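Local atomic coordinates of alpha-ketoglutarate-dependent non-heme iron oxygenase EasH (Aspergillus japonicus, PDB entry 5M0T), a protein that probably uses iron(II), 2-oxoglutarate and dioxygen to catalyse an oxidative step in the biosynthesis of the ergot alkaloid cycloclavine. Residues Leu28-Met40 / Ala194-Thr208. Numbering follows the deposited sequence.
With ZN (zinc ion), chain G.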
ATOM      1  N   LEU A  28      12.653  10.206 -20.147  1.00 37.72           N
ATOM      2  CA  LEU A  28      11.451   9.933 -19.357  1.00 35.09           C
ATOM      3  C   LEU A  28      10.929  11.188 -18.643  1.00 35.49           C
ATOM      4  O   LEU A  28       9.734  11.442 -18.655  1.00 39.28           O
ATOM      5  CB  LEU A  28      11.718   8.808 -18.347  1.00 34.57           C
ATOM      6  CG  LEU A  28      10.516   8.239 -17.608  1.00 37.03           C
ATOM      7  CD1 LEU A  28       9.598   7.517 -18.580  1.00 41.84           C
ATOM      8  CD2 LEU A  28      10.948   7.301 -16.489  1.00 38.60           C
ATOM      9  N   GLN A  29      11.817  11.970 -18.034  1.00 36.06           N
ATOM     10  CA  GLN A  29      11.448  13.259 -17.431  1.00 35.89           C
ATOM     11  C   GLN A  29      10.897  14.267 -18.436  1.00 36.52           C
ATOM     12  O   GLN A  29       9.924  14.965 -18.157  1.00 35.62           O
ATOM     13  CB  GLN A  29      12.656  13.923 -16.779  1.00 37.99           C
ATOM     14  CG  GLN A  29      13.127  13.277 -15.513  1.00 40.03           C
ATOM     15  CD  GLN A  29      14.313  14.024 -14.909  1.00 44.47           C
ATOM     16  OE1 GLN A  29      15.303  14.297 -15.583  1.00 49.08           O
ATOM     17  NE2 GLN A  29      14.212  14.357 -13.632  1.00 46.85           N
ATOM     18  N   GLU A  30      11.559  14.371 -19.584  1.00 35.83           N
ATOM     19  CA  GLU A  30      11.184  15.334 -20.604  1.00 37.48           C
ATOM     20  C   GLU A  30       9.890  14.942 -21.346  1.00 36.26           C
ATOM     21  O   GLU A  30       9.067  15.807 -21.624  1.00 36.24           O
ATOM     22  CB  GLU A  30      12.341  15.533 -21.587  1.00 39.66           C
ATOM     23  CG  GLU A  30      13.544  16.199 -20.923  1.00 43.78           C
ATOM     24  CD  GLU A  30      14.835  16.176 -21.748  1.00 47.75           C
ATOM     25  OE1 GLU A  30      14.895  15.522 -22.812  1.00 51.06           O
ATOM     26  OE2 GLU A  30      15.813  16.822 -21.312  1.00 52.99           O
ATOM     27  N   ASP A  31       9.739  13.656 -21.668  1.00 34.98           N
ATOM     28  CA  ASP A  31       8.673  13.160 -22.563  1.00 35.32           C
ATOM     29  C   ASP A  31       7.598  12.301 -21.880  1.00 33.92           C
ATOM     30  O   ASP A  31       6.513  12.141 -22.426  1.00 32.18           O
ATOM     31  CB  ASP A  31       9.287  12.344 -23.704  1.00 34.81           C
ATOM     32  CG  ASP A  31      10.110  13.191 -24.686  1.00 38.04           C
ATOM     33  OD1 ASP A  31      10.355  14.390 -24.451  1.00 41.37           O
ATOM     34  OD2 ASP A  31      10.529  12.641 -25.722  1.00 39.24           O
ATOM     35  N   GLY A  32       7.907  11.749 -20.707  1.00 33.06           N
ATOM     36  CA  GLY A  32       6.999  10.849 -19.995  1.00 33.76           C
ATOM     37  C   GLY A  32       6.952   9.430 -20.517  1.00 34.86           C
ATOM     38  O   GLY A  32       6.262   8.577 -19.948  1.00 37.24           O
ATOM     39  N   VAL A  33       7.704   9.166 -21.584  1.00 32.48           N
ATOM     40  CA  VAL A  33       7.659   7.902 -22.274  1.00 30.82           C
ATOM     41  C   VAL A  33       8.883   7.817 -23.177  1.00 30.58           C
ATOM     42  O   VAL A  33       9.263   8.814 -23.804  1.00 33.22           O
ATOM     43  CB  VAL A  33       6.330   7.727 -23.073  1.00 32.60           C
ATOM     44  CG1 VAL A  33       6.134   8.831 -24.114  1.00 32.98           C
ATOM     45  CG2 VAL A  33       6.266   6.357 -23.736  1.00 31.54           C
ATOM     46  N   VAL A  34       9.517   6.650 -23.208  1.00 30.54           N
ATOM     47  CA  VAL A  34      10.652   6.388 -24.112  1.00 31.17           C
ATOM     48  C   VAL A  34      10.662   4.907 -24.489  1.00 29.68           C
ATOM     49  O   VAL A  34      10.300   4.067 -23.675  1.00 28.90           O
ATOM     50  CB  VAL A  34      12.006   6.800 -23.456  1.00 31.61           C
ATOM     51  CG1 VAL A  34      12.220   6.094 -22.130  1.00 32.01           C
ATOM     52  CG2 VAL A  34      13.188   6.551 -24.376  1.00 32.09           C
ATOM     53  N   VAL A  35      11.064   4.596 -25.717  1.00 31.31           N
ATOM     54  CA  VAL A  35      11.290   3.203 -26.127  1.00 33.76           C
ATOM     55  C   VAL A  35      12.732   2.776 -25.781  1.00 36.09           C
ATOM     56  O   VAL A  35      13.702   3.423 -26.189  1.00 40.18           O
ATOM     57  CB  VAL A  35      11.006   2.999 -27.626  1.00 35.81           C
ATOM     58  CG1 VAL A  35      11.355   1.574 -28.054  1.00 38.22           C
ATOM     59  CG2 VAL A  35       9.545   3.335 -27.947  1.00 34.87           C
ATOM     60  N   ILE A  36      12.850   1.716 -24.986  1.00 35.00           N
ATOM     61  CA  ILE A  36      14.133   1.082 -24.694  1.00 37.78           C
ATOM     62  C   ILE A  36      14.348  -0.053 -25.695  1.00 37.79           C
ATOM     63  O   ILE A  36      13.675  -1.081 -25.620  1.00 37.76           O
ATOM     64  CB  ILE A  36      14.218   0.528 -23.251  1.00 38.36           C
ATOM     65  CG1 ILE A  36      13.834   1.592 -22.219  1.00 40.51           C
ATOM     66  CG2 ILE A  36      15.621   0.045 -22.947  1.00 40.75           C
ATOM     67  CD1 ILE A  36      13.832   1.114 -20.780  1.00 40.98           C
ATOM     68  N   GLU A  37      15.295   0.129 -26.608  1.00 41.06           N
ATOM     69  CA  GLU A  37      15.674  -0.929 -27.544  1.00 46.09           C
ATOM     70  C   GLU A  37      16.448  -1.998 -26.795  1.00 45.96           C
ATOM     71  O   GLU A  37      17.427  -1.699 -26.096  1.00 43.71           O
ATOM     72  CB  GLU A  37      16.522  -0.404 -28.714  1.00 46.90           C
ATOM     73  CG  GLU A  37      15.775   0.486 -29.696  1.00 50.63           C
ATOM     74  CD  GLU A  37      14.654  -0.227 -30.436  1.00 54.72           C
ATOM     75  OE1 GLU A  37      14.803  -1.417 -30.769  1.00 69.08           O
ATOM     76  OE2 GLU A  37      13.619   0.413 -30.695  1.00 50.38           O
ATOM     77  N   GLY A  38      15.977  -3.237 -26.917  1.00 44.31           N
ATOM     78  CA  GLY A  38      16.656  -4.381 -26.332  1.00 44.49           C
ATOM     79  C   GLY A  38      16.592  -4.416 -24.829  1.00 43.39           C
ATOM     80  O   GLY A  38      17.577  -4.758 -24.183  1.00 45.04           O
ATOM     81  N   PHE A  39      15.443  -4.053 -24.259  1.00 41.43           N
ATOM     82  CA  PHE A  39      15.264  -4.149 -22.806  1.00 40.67           C
ATOM     83  C   PHE A  39      15.476  -5.598 -22.361  1.00 41.53           C
ATOM     84  O   PHE A  39      16.199  -5.863 -21.414  1.00 41.92           O
ATOM     85  CB  PHE A  39      13.878  -3.621 -22.392  1.00 37.51           C
ATOM     86  CG  PHE A  39      13.576  -3.793 -20.930  1.00 38.67           C
ATOM     87  CD1 PHE A  39      14.302  -3.085 -19.971  1.00 39.66           C
ATOM     88  CD2 PHE A  39      12.586  -4.684 -20.507  1.00 39.68           C
ATOM     89  CE1 PHE A  39      14.047  -3.260 -18.623  1.00 39.84           C
ATOM     90  CE2 PHE A  39      12.321  -4.859 -19.162  1.00 39.25           C
ATOM     91  CZ  PHE A  39      13.058  -4.154 -18.220  1.00 41.33           C
ATOM     92  N   MET A  40      14.825  -6.521 -23.070  1.00 44.76           N
ATOM     93  CA  MET A  40      15.085  -7.947 -22.960  1.00 45.46           C
ATOM     94  C   MET A  40      15.719  -8.399 -24.261  1.00 47.08           C
ATOM     95  O   MET A  40      15.394  -7.875 -25.330  1.00 46.17           O
ATOM     96  CB  MET A  40      13.784  -8.706 -22.720  1.00 48.70           C
ATOM     97  CG  MET A  40      13.194  -8.477 -21.333  1.00 48.35           C
ATOM     98  SD  MET A  40      11.587  -9.272 -21.102  1.00 54.53           S
ATOM     99  CE  MET A  40      11.960 -11.011 -21.330  1.00 59.07           C
ATOM    100  N   ALA A 194       3.838   2.541 -30.301  1.00 34.82           N
ATOM    101  CA  ALA A 194       5.232   2.189 -29.986  1.00 34.89           C
ATOM    102  C   ALA A 194       5.622   0.993 -30.852  1.00 33.89           C
ATOM    103  O   ALA A 194       5.514  -0.175 -30.458  1.00 34.02           O
ATOM    104  CB  ALA A 194       5.410   1.896 -28.503  1.00 34.13           C
ATOM    105  N   VAL A 195       6.062   1.305 -32.058  1.00 34.46           N
ATOM    106  CA  VAL A 195       6.481   0.282 -33.007  1.00 36.20           C
ATOM    107  C   VAL A 195       7.809  -0.310 -32.515  1.00 37.81           C
ATOM    108  O   VAL A 195       8.745   0.433 -32.252  1.00 38.20           O
ATOM    109  CB  VAL A 195       6.607   0.868 -34.423  1.00 36.23           C
ATOM    110  CG1 VAL A 195       7.166  -0.172 -35.375  1.00 37.47           C
ATOM    111  CG2 VAL A 195       5.242   1.352 -34.916  1.00 36.15           C
ATOM    112  N   MET A 196       7.884  -1.633 -32.395  1.00 38.93           N
ATOM    113  CA  MET A 196       8.933  -2.283 -31.602  1.00 39.94           C
ATOM    114  C   MET A 196       9.109  -3.726 -32.009  1.00 41.45           C
ATOM    115  O   MET A 196       8.150  -4.371 -32.374  1.00 40.60           O
ATOM    116  CB  MET A 196       8.548  -2.291 -30.119  1.00 39.30           C
ATOM    117  CG  MET A 196       8.786  -1.001 -29.360  1.00 38.62           C
ATOM    118  SD  MET A 196       8.498  -1.189 -27.589  1.00 37.99           S
ATOM    119  CE  MET A 196       6.754  -1.659 -27.560  1.00 39.00           C
ATOM    120  N   ASN A 197      10.348  -4.233 -31.938  1.00 42.07           N
ATOM    121  CA  ASN A 197      10.618  -5.655 -32.120  1.00 42.54           C
ATOM    122  C   ASN A 197      10.568  -6.379 -30.795  1.00 41.21           C
ATOM    123  O   ASN A 197      10.560  -5.731 -29.760  1.00 41.28           O
ATOM    124  CB  ASN A 197      11.968  -5.832 -32.797  1.00 44.61           C
ATOM    125  CG  ASN A 197      11.930  -5.368 -34.241  1.00 46.30           C
ATOM    126  OD1 ASN A 197      12.625  -4.439 -34.641  1.00 47.09           O
ATOM    127  ND2 ASN A 197      11.066  -6.001 -35.033  1.00 48.35           N
ATOM    128  N   PRO A 198      10.525  -7.727 -30.815  1.00 41.23           N
ATOM    129  CA  PRO A 198      10.472  -8.454 -29.547  1.00 41.30           C
ATOM    130  C   PRO A 198      11.664  -8.144 -28.657  1.00 41.45           C
ATOM    131  O   PRO A 198      12.788  -8.123 -29.145  1.00 41.63           O
ATOM    132  CB  PRO A 198      10.507  -9.919 -29.977  1.00 42.94           C
ATOM    133  CG  PRO A 198       9.885  -9.921 -31.333  1.00 43.42           C
ATOM    134  CD  PRO A 198      10.327  -8.636 -31.963  1.00 42.86           C
ATOM    135  N   GLY A 199      11.403  -7.880 -27.381  1.00 39.86           N
ATOM    136  CA  GLY A 199      12.444  -7.513 -26.429  1.00 40.48           C
ATOM    137  C   GLY A 199      12.597  -6.021 -26.200  1.00 38.94           C
ATOM    138  O   GLY A 199      13.046  -5.609 -25.123  1.00 38.07           O
ATOM    139  N   ASP A 200      12.237  -5.207 -27.200  1.00 40.21           N
ATOM    140  CA  ASP A 200      12.107  -3.752 -27.020  1.00 38.68           C
ATOM    141  C   ASP A 200      10.979  -3.518 -26.035  1.00 36.85           C
ATOM    142  O   ASP A 200      10.045  -4.328 -25.964  1.00 38.54           O
ATOM    143  CB  ASP A 200      11.837  -3.019 -28.352  1.00 39.33           C
ATOM    144  CG  ASP A 200      13.022  -3.117 -29.348  1.00 43.56           C
ATOM    145  OD1 ASP A 200      14.138  -3.476 -28.917  1.00 45.86           O
ATOM    146  OD2 ASP A 200      12.851  -2.845 -30.555  1.00 44.10           O
ATOM    147  N   ALA A 201      11.079  -2.447 -25.252  1.00 35.26           N
ATOM    148  CA  ALA A 201      10.076  -2.121 -24.251  1.00 34.06           C
ATOM    149  C   ALA A 201       9.725  -0.670 -24.356  1.00 34.16           C
ATOM    150  O   ALA A 201      10.601   0.147 -24.605  1.00 34.93           O
ATOM    151  CB  ALA A 201      10.584  -2.423 -22.867  1.00 33.48           C
ATOM    152  N   VAL A 202       8.437  -0.340 -24.215  1.00 34.14           N
ATOM    153  CA  VAL A 202       8.043   1.057 -24.107  1.00 33.70           C
ATOM    154  C   VAL A 202       7.920   1.356 -22.603  1.00 33.53           C
ATOM    155  O   VAL A 202       7.245   0.631 -21.869  1.00 31.69           O
ATOM    156  CB  VAL A 202       6.803   1.426 -24.965  1.00 34.39           C
ATOM    157  CG1 VAL A 202       5.511   0.756 -24.490  1.00 33.97           C
ATOM    158  CG2 VAL A 202       6.611   2.937 -24.983  1.00 34.39           C
ATOM    159  N   LEU A 203       8.627   2.398 -22.157  1.00 33.61           N
ATOM    160  CA  LEU A 203       8.715   2.775 -20.746  1.00 34.49           C
ATOM    161  C   LEU A 203       7.939   4.071 -20.519  1.00 36.50           C
ATOM    162  O   LEU A 203       8.244   5.068 -21.165  1.00 39.78           O
ATOM    163  CB  LEU A 203      10.178   3.006 -20.359  1.00 36.87           C
ATOM    164  CG  LEU A 203      10.420   3.282 -18.880  1.00 38.49           C
ATOM    165  CD1 LEU A 203      10.205   2.017 -18.068  1.00 40.09           C
ATOM    166  CD2 LEU A 203      11.803   3.869 -18.638  1.00 41.60           C
ATOM    167  N   PHE A 204       6.954   4.063 -19.613  1.00 35.10           N
ATOM    168  CA  PHE A 204       6.196   5.276 -19.284  1.00 33.07           C
ATOM    169  C   PHE A 204       5.810   5.352 -17.809  1.00 31.90           C
ATOM    170  O   PHE A 204       5.645   4.332 -17.148  1.00 30.18           O
ATOM    171  CB  PHE A 204       4.978   5.445 -20.194  1.00 34.67           C
ATOM    172  CG  PHE A 204       4.067   4.247 -20.253  1.00 35.02           C
ATOM    173  CD1 PHE A 204       3.016   4.108 -19.349  1.00 35.84           C
ATOM    174  CD2 PHE A 204       4.242   3.266 -21.222  1.00 36.14           C
ATOM    175  CE1 PHE A 204       2.171   3.005 -19.406  1.00 34.74           C
ATOM    176  CE2 PHE A 204       3.389   2.157 -21.283  1.00 36.97           C
ATOM    177  CZ  PHE A 204       2.353   2.032 -20.383  1.00 34.82           C
ATOM    178  N   THR A 205       5.708   6.576 -17.289  1.00 31.10           N
ATOM    179  CA  THR A 205       5.259   6.793 -15.927  1.00 30.60           C
ATOM    180  C   THR A 205       3.747   6.650 -15.850  1.00 31.69           C
ATOM    181  O   THR A 205       3.070   6.652 -16.870  1.00 32.75           O
ATOM    182  CB  THR A 205       5.582   8.207 -15.417  1.00 31.97           C
ATOM    183  OG1 THR A 205       4.734   9.168 -16.072  1.00 29.72           O
ATOM    184  CG2 THR A 205       7.107   8.540 -15.608  1.00 32.08           C
ATOM    185  N   GLY A 206       3.226   6.598 -14.629  1.00 30.33           N
ATOM    186  CA  GLY A 206       1.794   6.547 -14.391  1.00 30.67           C
ATOM    187  C   GLY A 206       1.061   7.836 -14.727  1.00 31.22           C
ATOM    188  O   GLY A 206      -0.148   7.888 -14.560  1.00 31.61           O
ATOM    189  N   LYS A 207       1.783   8.871 -15.169  1.00 29.44           N
ATOM    190  CA  LYS A 207       1.211  10.154 -15.512  1.00 28.77           C
ATOM    191  C   LYS A 207       1.055  10.363 -17.000  1.00 28.29           C
ATOM    192  O   LYS A 207       0.516  11.361 -17.405  1.00 28.24           O
ATOM    193  CB  LYS A 207       2.075  11.261 -14.918  1.00 29.12           C
ATOM    194  CG  LYS A 207       2.095  11.202 -13.410  1.00 29.64           C
ATOM    195  CD  LYS A 207       3.019  12.243 -12.823  1.00 29.79           C
ATOM    196  CE  LYS A 207       2.307  13.453 -12.338  1.00 31.13           C
ATOM    197  NZ  LYS A 207       3.209  14.258 -11.478  1.00 31.84           N
ATOM    198  N   THR A 208       1.503   9.410 -17.807  1.00 28.05           N
ATOM    199  CA  THR A 208       1.502   9.543 -19.249  1.00 27.99           C
ATOM    200  C   THR A 208       0.310   8.802 -19.850  1.00 28.77           C
ATOM    201  O   THR A 208       0.086   7.626 -19.545  1.00 28.64           O
ATOM    202  CB  THR A 208       2.817   8.993 -19.817  1.00 28.49           C
ATOM    203  OG1 THR A 208       3.927   9.719 -19.241  1.00 29.22           O
ATOM    204  CG2 THR A 208       2.863   9.099 -21.329  1.00 28.75           C
TER
HETATM  205 ZN    ZN G 305      13.530  -1.981 -32.184  1.00 51.58          ZN
HETATM  206  O   HOH W   1      14.419  -3.753 -32.346  1.00 53.05           O
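Two acidic side chains, Glu-37 and Asp-200, converge on a zinc ion where strand 33-37 ends and strand 201-205 begins. Glu-37 OE1 and Asp-200 OD2 each lie 2.0 Å from the metal, and a water, itself donating to Asn-197 OD1, is a third ligand. The two carboxylates stand nearly at right angles, their planes 78° apart. Glu-37 reaches back because its chain bends at CG (chi2 -64°). Its OE2 pairs with Arg-14, while Asp-200 OD1 accepts from Gly-38 N (2.7 Å) on its anti side, 22° out of the carboxylate plane. Asp-200 thus ties the metal to the type II turn Ile-36 to Phe-39 that closes strand 33-37, where glycine readily takes the positive phi of Gly-38.

The strands themselves are antiparallel. Val-34 pairs with Leu-203 and Ile-36 with Ala-201 through two backbone bonds each. On the face they share, Leu-203 CD2 lies between Ile-36 CD1 and Leu-28 CD2, at 4.0 and 4.1 Å; its branched end joins the strand to the last turn of helix 21-31. The small Ala-201 lets Phe-39 in, its CB 3.5 Å from Phe-39 CB. On the other face, beta-branched Val-33 and Val-35 meet Val-202 CG2, and Val-35 CG1 also touches Met-196 CG.

Gly-32 turns the chain from helix to strand with positive phi. Its carbonyl receives the hydroxyl of Thr-208 from above the carbonyl plane (OG1 to O 2.7 Å) and a weak bond from Thr-205 N.

Strand 201-205 belongs to the cupin-type beta core, and Phe-204 meets the ring of His-210, an iron ligand. At the zinc the protein ligands seen are two carboxylates, which would probably repel each other without the cation; with Arg-14 on Glu-37, it probably offsets their negative charge.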